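Long-range contact in glia-derived nexin (Homo sapiens, PDB 4DY0), which inhibits serine proteases such as thrombin, trypsin and urokinase, binds heparin, and promotes neurite extension by blocking thrombin: residues Thr278-Thr283 with Leu321-Ile326. Numbering follows the deposited sequence.
Sequences TAVAQT and LQKAKI. With SO4 (sulfate ion), chain D.
The ammonium nitrogen NZ of K323, carried past V280 and Q282 of the facing strand, is gripped by the carbonyl oxygens of D147 and N148 and makes a weak hydrogen bond to a sulfate ion, probably from the crystallisation liquor. With CG anti to the backbone N (chi1 -169°), beside A281 O, and the chain extended beyond it, K323 CD lies 4.0 Å from CB of Q282, and its CE is 3.9 Å from CG2 of V280. K325 rises from the same face: its CG packs 4.1 Å from CB of V280, its CE meets the CG2 methyl of T278, and its NZ donates a hydrogen bond to the carbonyl oxygen of M145.

Beneath these side chains the backbones run antiparallel (179°), joined by three hydrogen-bonded pairs, A279–I326, A281–A324 and T283–Q322, each closed by two bonds. A279 N reaches I326 O at 2.8 Å, and T283 N reaches Q322 O at 2.9 Å. CA-H...O contacts supplement these bonds: A324 O, which accepts from A281 N, also has V280 CA at 3.2 Å. On the other face, CB of A279 presses against CG2 of I326 at 3.5 Å.

These are neighbouring antiparallel strands of serpin sheet A, 5A (319-328) and 6A (266-284). Strand 319-328 also pairs in parallel with strand 162-170, the seam where the cleaved reactive loop inserts in inhibitory serpins; the lysine face meets the segment after helix 127-141, while A279 and A324 pack on strands 32-34 and 369-376, and I326 on 358-364 and 369-376.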
loop_
_atom_site.group_PDB
_atom_site.type_symbol
_atom_site.label_atom_id
_atom_site.label_comp_id
_atom_site.label_asym_id
_atom_site.label_seq_id
_atom_site.Cartn_x
_atom_site.Cartn_y
_atom_site.Cartn_z
ATOM N N THR A 278 12.807 -3.543 -8.058
ATOM C CA THR A 278 11.954 -2.449 -7.647
ATOM C C THR A 278 10.507 -2.806 -7.956
ATOM O O THR A 278 10.161 -3.096 -9.099
ATOM C CB THR A 278 12.316 -1.155 -8.388
ATOM O OG1 THR A 278 13.701 -0.851 -8.174
ATOM C CG2 THR A 278 11.455 -0.005 -7.900
ATOM N N ALA A 279 9.674 -2.795 -6.922
ATOM C CA ALA A 279 8.254 -3.071 -7.061
ATOM C C ALA A 279 7.485 -1.761 -7.140
ATOM O O ALA A 279 7.549 -0.947 -6.224
ATOM C CB ALA A 279 7.762 -3.894 -5.880
ATOM N N VAL A 280 6.752 -1.565 -8.229
ATOM C CA VAL A 280 5.993 -0.338 -8.413
ATOM C C VAL A 280 4.697 -0.578 -9.186
ATOM O O VAL A 280 4.686 -1.262 -10.211
ATOM C CB VAL A 280 6.831 0.736 -9.131
ATOM C CG1 VAL A 280 7.446 0.163 -10.408
ATOM C CG2 VAL A 280 5.979 1.955 -9.438
ATOM N N ALA A 281 3.603 -0.012 -8.686
ATOM C CA ALA A 281 2.314 -0.131 -9.348
ATOM C C ALA A 281 1.421 1.062 -9.033
ATOM O O ALA A 281 1.505 1.652 -7.958
ATOM C CB ALA A 281 1.628 -1.426 -8.947
ATOM N N GLN A 282 0.571 1.415 -9.985
ATOM C CA GLN A 282 -0.425 2.444 -9.769
ATOM C C GLN A 282 -1.797 1.833 -9.990
ATOM O O GLN A 282 -1.941 0.865 -10.729
ATOM C CB GLN A 282 -0.217 3.611 -10.728
ATOM C CG GLN A 282 -1.283 4.684 -10.610
ATOM C CD GLN A 282 -1.237 5.682 -11.750
ATOM O OE1 GLN A 282 -0.180 6.229 -12.072
ATOM N NE2 GLN A 282 -2.391 5.928 -12.365
ATOM N N THR A 283 -2.809 2.399 -9.352
ATOM C CA THR A 283 -4.138 1.863 -9.502
ATOM C C THR A 283 -5.192 2.906 -9.166
ATOM O O THR A 283 -4.958 3.807 -8.362
ATOM C CB THR A 283 -4.330 0.621 -8.609
ATOM O OG1 THR A 283 -5.354 -0.210 -9.162
ATOM C CG2 THR A 283 -4.716 1.023 -7.193
ATOM N N LEU A 321 -6.276 7.828 -7.028
ATOM C CA LEU A 321 -5.067 7.192 -7.544
ATOM C C LEU A 321 -4.034 6.927 -6.463
ATOM O O LEU A 321 -3.633 7.833 -5.731
ATOM C CB LEU A 321 -4.442 8.055 -8.635
ATOM C CG LEU A 321 -5.396 8.457 -9.757
ATOM C CD1 LEU A 321 -4.758 9.519 -10.631
ATOM C CD2 LEU A 321 -5.803 7.245 -10.580
ATOM N N GLN A 322 -3.607 5.674 -6.372
ATOM C CA GLN A 322 -2.532 5.298 -5.470
ATOM C C GLN A 322 -1.370 4.713 -6.258
ATOM O O GLN A 322 -1.559 3.845 -7.111
ATOM C CB GLN A 322 -3.017 4.282 -4.438
ATOM C CG GLN A 322 -1.918 3.805 -3.503
ATOM C CD GLN A 322 -2.435 2.881 -2.420
ATOM O OE1 GLN A 322 -2.546 1.667 -2.620
ATOM N NE2 GLN A 322 -2.749 3.452 -1.257
ATOM N N LYS A 323 -0.167 5.201 -5.973
ATOM C CA LYS A 323 1.036 4.634 -6.559
ATOM C C LYS A 323 1.999 4.245 -5.450
ATOM O O LYS A 323 2.311 5.049 -4.575
ATOM C CB LYS A 323 1.690 5.623 -7.519
ATOM C CG LYS A 323 2.788 5.017 -8.375
ATOM C CD LYS A 323 2.947 5.785 -9.679
ATOM C CE LYS A 323 4.063 5.205 -10.534
ATOM N NZ LYS A 323 4.039 5.781 -11.905
ATOM N N ALA A 324 2.455 3.002 -5.484
ATOM C CA ALA A 324 3.336 2.485 -4.448
ATOM C C ALA A 324 4.618 1.997 -5.089
ATOM O O ALA A 324 4.591 1.363 -6.144
ATOM C CB ALA A 324 2.655 1.359 -3.673
ATOM N N LYS A 325 5.742 2.298 -4.452
ATOM C CA LYS A 325 7.040 1.967 -5.019
ATOM C C LYS A 325 8.027 1.601 -3.919
ATOM O O LYS A 325 8.301 2.402 -3.028
ATOM C CB LYS A 325 7.564 3.145 -5.841
ATOM C CG LYS A 325 8.935 2.938 -6.458
ATOM C CD LYS A 325 9.193 3.982 -7.536
ATOM C CE LYS A 325 10.592 3.880 -8.093
ATOM N NZ LYS A 325 10.789 4.827 -9.225
ATOM N N ILE A 326 8.542 0.379 -3.981
ATOM C CA ILE A 326 9.534 -0.081 -3.022
ATOM C C ILE A 326 10.731 -0.687 -3.748
ATOM O O ILE A 326 10.571 -1.463 -4.686
ATOM C CB ILE A 326 8.942 -1.123 -2.047
ATOM C CG1 ILE A 326 10.005 -1.578 -1.044
ATOM C CG2 ILE A 326 8.389 -2.314 -2.812
ATOM C CD1 ILE A 326 9.549 -2.692 -0.132
HETATM S S SO4 D . 7.873 6.458 -11.786
HETATM O O1 SO4 D . 9.093 5.782 -12.282
HETATM O O2 SO4 D . 6.865 5.440 -11.415
HETATM O O3 SO4 D . 8.212 7.271 -10.596
HETATM O O4 SO4 D . 7.321 7.327 -12.852
#